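Long-range contacts in peptide ABC transporter, peptide-binding protein (Thermus thermophilus, PDB 2D5W), which probably serves as the substrate-binding protein of a peptide ABC transporter, and is seen here with a peptide bound: residues A[268-273]-A[552-557]; A[294-299]-A[594-599]. All blocks are in the same frame, centred on the assembly; numbering follows the deposited sequence.

Contact 1: A[268-273]-A[552-557]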
loop_
_atom_site.group_PDB
_atom_site.type_symbol
_atom_site.label_atom_id
_atom_site.label_comp_id
_atom_site.label_asym_id
_atom_site.label_seq_id
_atom_site.Cartn_x
_atom_site.Cartn_y
_atom_site.Cartn_z
ATOM N N ASP A 268 -21.682 -9.305 4.218
ATOM C CA ASP A 268 -21.474 -9.374 5.662
ATOM C C ASP A 268 -20.573 -8.301 6.246
ATOM O O ASP A 268 -20.797 -7.840 7.365
ATOM C CB ASP A 268 -20.909 -10.740 6.047
ATOM C CG ASP A 268 -21.819 -11.880 5.649
ATOM O OD1 ASP A 268 -23.011 -11.844 6.013
ATOM O OD2 ASP A 268 -21.343 -12.818 4.978
ATOM N N ALA A 269 -19.545 -7.913 5.499
ATOM C CA ALA A 269 -18.604 -6.909 5.973
ATOM C C ALA A 269 -17.922 -6.245 4.796
ATOM O O ALA A 269 -17.874 -6.803 3.705
ATOM C CB ALA A 269 -17.554 -7.561 6.872
ATOM N N THR A 270 -17.392 -5.049 5.017
ATOM C CA THR A 270 -16.698 -4.356 3.948
ATOM C C THR A 270 -15.190 -4.372 4.162
ATOM O O THR A 270 -14.688 -4.458 5.284
ATOM C CB THR A 270 -17.183 -2.904 3.799
ATOM O OG1 THR A 270 -17.095 -2.233 5.059
ATOM C CG2 THR A 270 -18.623 -2.875 3.296
ATOM N N SER A 271 -14.484 -4.313 3.042
ATOM C CA SER A 271 -13.031 -4.308 2.983
ATOM C C SER A 271 -12.497 -2.925 3.341
ATOM O O SER A 271 -13.257 -1.958 3.428
ATOM C CB SER A 271 -12.617 -4.664 1.547
ATOM O OG SER A 271 -11.250 -4.395 1.272
ATOM N N SER A 272 -11.188 -2.830 3.552
ATOM C CA SER A 272 -10.567 -1.542 3.817
ATOM C C SER A 272 -10.572 -0.772 2.487
ATOM O O SER A 272 -10.334 0.433 2.461
ATOM C CB SER A 272 -9.127 -1.717 4.313
ATOM O OG SER A 272 -8.290 -2.269 3.309
ATOM N N VAL A 273 -10.828 -1.483 1.389
ATOM C CA VAL A 273 -10.900 -0.865 0.064
ATOM C C VAL A 273 -12.321 -1.097 -0.443
ATOM O O VAL A 273 -12.594 -2.022 -1.214
ATOM C CB VAL A 273 -9.879 -1.486 -0.918
ATOM C CG1 VAL A 273 -9.896 -0.721 -2.231
ATOM C CG2 VAL A 273 -8.485 -1.453 -0.309
ATOM N N ASN A 552 -11.042 4.877 7.367
ATOM C CA ASN A 552 -11.805 3.870 6.637
ATOM C C ASN A 552 -13.132 3.541 7.298
ATOM O O ASN A 552 -13.189 3.281 8.501
ATOM C CB ASN A 552 -11.030 2.550 6.520
ATOM C CG ASN A 552 -9.814 2.646 5.619
ATOM O OD1 ASN A 552 -9.823 3.346 4.610
ATOM N ND2 ASN A 552 -8.765 1.910 5.969
ATOM N N PRO A 553 -14.223 3.562 6.522
ATOM C CA PRO A 553 -15.518 3.230 7.112
ATOM C C PRO A 553 -15.711 1.721 6.958
ATOM O O PRO A 553 -15.367 1.147 5.921
ATOM C CB PRO A 553 -16.499 4.026 6.261
ATOM C CG PRO A 553 -15.863 3.983 4.908
ATOM C CD PRO A 553 -14.387 4.190 5.197
ATOM N N TYR A 554 -16.224 1.075 7.999
ATOM C CA TYR A 554 -16.486 -0.357 7.956
ATOM C C TYR A 554 -17.942 -0.617 8.296
ATOM O O TYR A 554 -18.471 -0.050 9.254
ATOM C CB TYR A 554 -15.592 -1.114 8.941
ATOM C CG TYR A 554 -14.139 -1.132 8.541
ATOM C CD1 TYR A 554 -13.219 -0.281 9.144
ATOM C CD2 TYR A 554 -13.692 -1.980 7.529
ATOM C CE1 TYR A 554 -11.886 -0.273 8.749
ATOM C CE2 TYR A 554 -12.367 -1.978 7.127
ATOM C CZ TYR A 554 -11.472 -1.124 7.739
ATOM O OH TYR A 554 -10.157 -1.120 7.338
ATOM N N VAL A 555 -18.592 -1.451 7.493
ATOM C CA VAL A 555 -19.985 -1.820 7.719
ATOM C C VAL A 555 -19.919 -3.304 8.037
ATOM O O VAL A 555 -19.460 -4.104 7.219
ATOM C CB VAL A 555 -20.846 -1.568 6.469
ATOM C CG1 VAL A 555 -22.308 -1.892 6.770
ATOM C CG2 VAL A 555 -20.708 -0.113 6.041
ATOM N N VAL A 556 -20.376 -3.666 9.232
ATOM C CA VAL A 556 -20.286 -5.042 9.697
ATOM C C VAL A 556 -21.624 -5.587 10.175
ATOM O O VAL A 556 -22.278 -4.986 11.027
ATOM C CB VAL A 556 -19.256 -5.125 10.850
ATOM C CG1 VAL A 556 -19.069 -6.564 11.296
ATOM C CG2 VAL A 556 -17.930 -4.520 10.404
ATOM N N ARG A 557 -22.025 -6.734 9.639
ATOM C CA ARG A 557 -23.294 -7.332 10.029
ATOM C C ARG A 557 -23.292 -7.713 11.500
ATOM O O ARG A 557 -22.302 -8.228 12.023
ATOM C CB ARG A 557 -23.590 -8.583 9.201
ATOM C CG ARG A 557 -25.027 -9.076 9.370
ATOM C CD ARG A 557 -25.240 -10.468 8.806
ATOM N NE ARG A 557 -24.860 -10.583 7.400
ATOM C CZ ARG A 557 -25.546 -10.072 6.381
ATOM N NH1 ARG A 557 -26.668 -9.395 6.591
ATOM N NH2 ARG A 557 -25.114 -10.251 5.142
HETATM O O HOH W 1 -16.942 0.229 3.994
HETATM O O HOH W 2 -13.135 0.734 4.353
#

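Contact 2: A[294-299]-A[594-599]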
loop_
_atom_site.group_PDB
_atom_site.type_symbol
_atom_site.label_atom_id
_atom_site.label_comp_id
_atom_site.label_asym_id
_atom_site.label_seq_id
_atom_site.Cartn_x
_atom_site.Cartn_y
_atom_site.Cartn_z
ATOM N N ASP A 294 -23.483 -2.465 11.905
ATOM C CA ASP A 294 -22.825 -1.439 12.699
ATOM C C ASP A 294 -21.878 -0.749 11.724
ATOM O O ASP A 294 -21.292 -1.396 10.847
ATOM C CB ASP A 294 -22.025 -2.043 13.856
ATOM C CG ASP A 294 -22.915 -2.537 14.976
ATOM O OD1 ASP A 294 -23.167 -3.756 15.045
ATOM O OD2 ASP A 294 -23.375 -1.697 15.777
ATOM N N ILE A 295 -21.753 0.566 11.854
ATOM C CA ILE A 295 -20.877 1.342 10.988
ATOM C C ILE A 295 -19.781 1.953 11.848
ATOM O O ILE A 295 -20.064 2.599 12.857
ATOM C CB ILE A 295 -21.650 2.474 10.282
ATOM C CG1 ILE A 295 -22.838 1.886 9.515
ATOM C CG2 ILE A 295 -20.717 3.231 9.336
ATOM C CD1 ILE A 295 -23.791 2.927 8.965
ATOM N N TRP A 296 -18.532 1.744 11.447
ATOM C CA TRP A 296 -17.379 2.257 12.179
ATOM C C TRP A 296 -16.457 3.048 11.267
ATOM O O TRP A 296 -16.398 2.791 10.067
ATOM C CB TRP A 296 -16.554 1.108 12.764
ATOM C CG TRP A 296 -17.323 0.119 13.566
ATOM C CD1 TRP A 296 -17.825 -1.076 13.140
ATOM C CD2 TRP A 296 -17.654 0.226 14.951
ATOM N NE1 TRP A 296 -18.448 -1.727 14.182
ATOM C CE2 TRP A 296 -18.356 -0.947 15.304
ATOM C CE3 TRP A 296 -17.423 1.200 15.931
ATOM C CZ2 TRP A 296 -18.831 -1.173 16.602
ATOM C CZ3 TRP A 296 -17.895 0.976 17.219
ATOM C CH2 TRP A 296 -18.591 -0.203 17.542
ATOM N N PHE A 297 -15.730 3.998 11.846
ATOM C CA PHE A 297 -14.766 4.800 11.099
ATOM C C PHE A 297 -13.434 4.632 11.814
ATOM O O PHE A 297 -13.298 4.993 12.983
ATOM C CB PHE A 297 -15.193 6.267 11.081
ATOM C CG PHE A 297 -16.430 6.520 10.272
ATOM C CD1 PHE A 297 -16.342 6.843 8.923
ATOM C CD2 PHE A 297 -17.687 6.409 10.854
ATOM C CE1 PHE A 297 -17.491 7.052 8.164
ATOM C CE2 PHE A 297 -18.844 6.615 10.103
ATOM C CZ PHE A 297 -18.744 6.938 8.757
ATOM N N VAL A 298 -12.454 4.077 11.110
ATOM C CA VAL A 298 -11.150 3.822 11.703
ATOM C C VAL A 298 -10.040 4.668 11.100
ATOM O O VAL A 298 -9.731 4.552 9.919
ATOM C CB VAL A 298 -10.766 2.331 11.549
ATOM C CG1 VAL A 298 -9.410 2.063 12.190
ATOM C CG2 VAL A 298 -11.836 1.453 12.182
ATOM N N PRO A 299 -9.434 5.549 11.911
ATOM C CA PRO A 299 -8.352 6.384 11.388
ATOM C C PRO A 299 -7.128 5.522 11.093
ATOM O O PRO A 299 -6.889 4.519 11.761
ATOM C CB PRO A 299 -8.102 7.372 12.525
ATOM C CG PRO A 299 -9.455 7.514 13.138
ATOM C CD PRO A 299 -9.920 6.076 13.197
ATOM N N ASP A 594 -13.021 -5.847 20.219
ATOM C CA ASP A 594 -14.166 -4.964 20.053
ATOM C C ASP A 594 -13.694 -3.750 19.275
ATOM O O ASP A 594 -12.710 -3.105 19.640
ATOM C CB ASP A 594 -14.754 -4.508 21.386
ATOM C CG ASP A 594 -16.026 -3.698 21.196
ATOM O OD1 ASP A 594 -17.080 -4.300 20.891
ATOM O OD2 ASP A 594 -15.972 -2.457 21.322
ATOM N N GLN A 595 -14.418 -3.434 18.212
ATOM C CA GLN A 595 -14.068 -2.328 17.335
ATOM C C GLN A 595 -14.095 -0.927 17.943
ATOM O O GLN A 595 -13.306 -0.068 17.559
ATOM C CB GLN A 595 -14.983 -2.359 16.107
ATOM C CG GLN A 595 -14.631 -1.329 15.060
ATOM C CD GLN A 595 -13.264 -1.568 14.462
ATOM O OE1 GLN A 595 -13.089 -2.426 13.594
ATOM N NE2 GLN A 595 -12.279 -0.822 14.937
ATOM N N ALA A 596 -14.993 -0.701 18.894
ATOM C CA ALA A 596 -15.147 0.615 19.510
ATOM C C ALA A 596 -13.874 1.366 19.901
ATOM O O ALA A 596 -13.664 2.503 19.471
ATOM C CB ALA A 596 -16.071 0.509 20.719
ATOM N N LYS A 597 -13.024 0.736 20.701
ATOM C CA LYS A 597 -11.803 1.383 21.177
ATOM C C LYS A 597 -10.787 1.792 20.111
ATOM O O LYS A 597 -9.900 2.601 20.382
ATOM C CB LYS A 597 -11.111 0.495 22.214
ATOM C CG LYS A 597 -10.537 -0.793 21.651
ATOM C CD LYS A 597 -9.874 -1.629 22.737
ATOM C CE LYS A 597 -10.899 -2.188 23.711
ATOM N NZ LYS A 597 -11.865 -3.100 23.032
ATOM N N TYR A 598 -10.912 1.248 18.905
ATOM C CA TYR A 598 -9.977 1.574 17.831
ATOM C C TYR A 598 -10.589 2.507 16.793
ATOM O O TYR A 598 -9.903 2.962 15.879
ATOM C CB TYR A 598 -9.522 0.298 17.123
ATOM C CG TYR A 598 -9.100 -0.809 18.052
ATOM C CD1 TYR A 598 -7.926 -0.715 18.800
ATOM C CD2 TYR A 598 -9.885 -1.950 18.196
ATOM C CE1 TYR A 598 -7.548 -1.735 19.670
ATOM C CE2 TYR A 598 -9.519 -2.971 19.061
ATOM C CZ TYR A 598 -8.353 -2.859 19.796
ATOM O OH TYR A 598 -8.011 -3.872 20.660
ATOM N N ALA A 599 -11.880 2.788 16.935
ATOM C CA ALA A 599 -12.578 3.640 15.982
ATOM C C ALA A 599 -12.902 5.014 16.543
ATOM O O ALA A 599 -12.814 5.243 17.749
ATOM C CB ALA A 599 -13.860 2.955 15.531
#

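Contact 1: A[268-273]-A[552-557]
R557 carries CG anti to its backbone N (chi1 -168°), and a bend at chi3 (-56°) sets NE beside D268 of the facing segment. NE donates to OD1 of D268 over 2.6 Å and uses the anti lone pair of that oxygen. R557 NH2 donates to the same D268 OD1 at 2.8 Å, from above the carboxylate plane. OD1 lies in the guanidinium plane, yet the two planes stand 77° apart. The other oxygen, D268 OD2, accepts from V9 N, and R557 NH2 has a second acceptor in G265 O. An alanine in place of R557 would probably leave D268 OD1 without both of these donors and its buried charge without this mate. The backbones run antiparallel. R557 N donates to D268 O at 2.8 Å, and A269 CA makes a CA-H...O contact of 3.2 Å with V555 O. Further on, V555 N gives a nearly straight bond of 3.0 Å to the hydroxyl OG1 of T270. A water joins T270 OG1 to P553 O. T270 O meets the edge of the Y554 ring, 3.5 Å from CD2, and S272 CB rests against Y554 OH. S272 O bonds a basic side chain of the bound peptide. A single antiparallel bridge, A269 with V556, thus links the outermost strand 269-270 of one mixed sheet to strand 544-557 of another, beside the peptide site.

Contact 2: A[294-299]-A[594-599]
V298 and A599 come closest in backbone, 4.5 Å between their CA atoms, where segment 294-299 of strand 293-308 passes a short 3-10 turn in 594-599. No hydrogen bond joins the two segments. The turn, near the C-terminus, packs against this strand in a protein of the solute-binding protein family 5 fold. Y598 N to Q595 O and A599 N to A596 O are the backbone bonds that close the turn.

W296 has the largest share of the contact. Its CG is anti to its carbonyl carbon (chi1 -52°), and its indole receives the turn over one face. Q595 CG makes a CH-pi contact there, 3.5 Å from the centroid of the five-membered ring of W296 and 16° off the ring normal. Q595 CB lies 3.7 Å from W296 CE2. The Q595 chain and the indole lie alongside each other and run opposite ways. The six-membered part of the indole meets A596, whose CA is 3.6 Å from W296 CZ3. The backbone N of A596 lies over the same face as Q595 CG. A599 CB approaches the ring obliquely, 4.0 Å from W296 CE3.

Q595 is bent at chi2 (64°), and its amide continues past the indole to V298. NE2 of Q595 lies 3.6 Å from V298 CG2, a packing contact. The same NE2 donates to A565 O, which ties the end of this side chain to a neighbouring loop. The other branch of V298 meets backbone: CG1 is 3.8 Å from Y598 O. The ring of Y598 leads away from the strand, and its OH bonds to D50. Nearest the strand backbone, the methyl CB of A599 sits 3.3 Å from F297 O.

Overall arrangement
Contacts 1 and 2 lie about 10 Å apart between centres, on the same side of the chain's centre. They meet through strands 544-557 and 293-308, antiparallel neighbours in one mixed sheet. Y554 N with W296 O and N552 O with V298 N are probable hydrogen bonds between them. P553 packs on F297, and Y554 on V298. Along the chain the segments alternate: 268-273, 294-299, 552-557, 594-599. Across the fold the four lie side by side in another order: 268-273, 552-557, 294-299, 594-599. Contact 1 reaches the bound peptide, while contact 2 packs the C-terminal part of the chain onto the sheet.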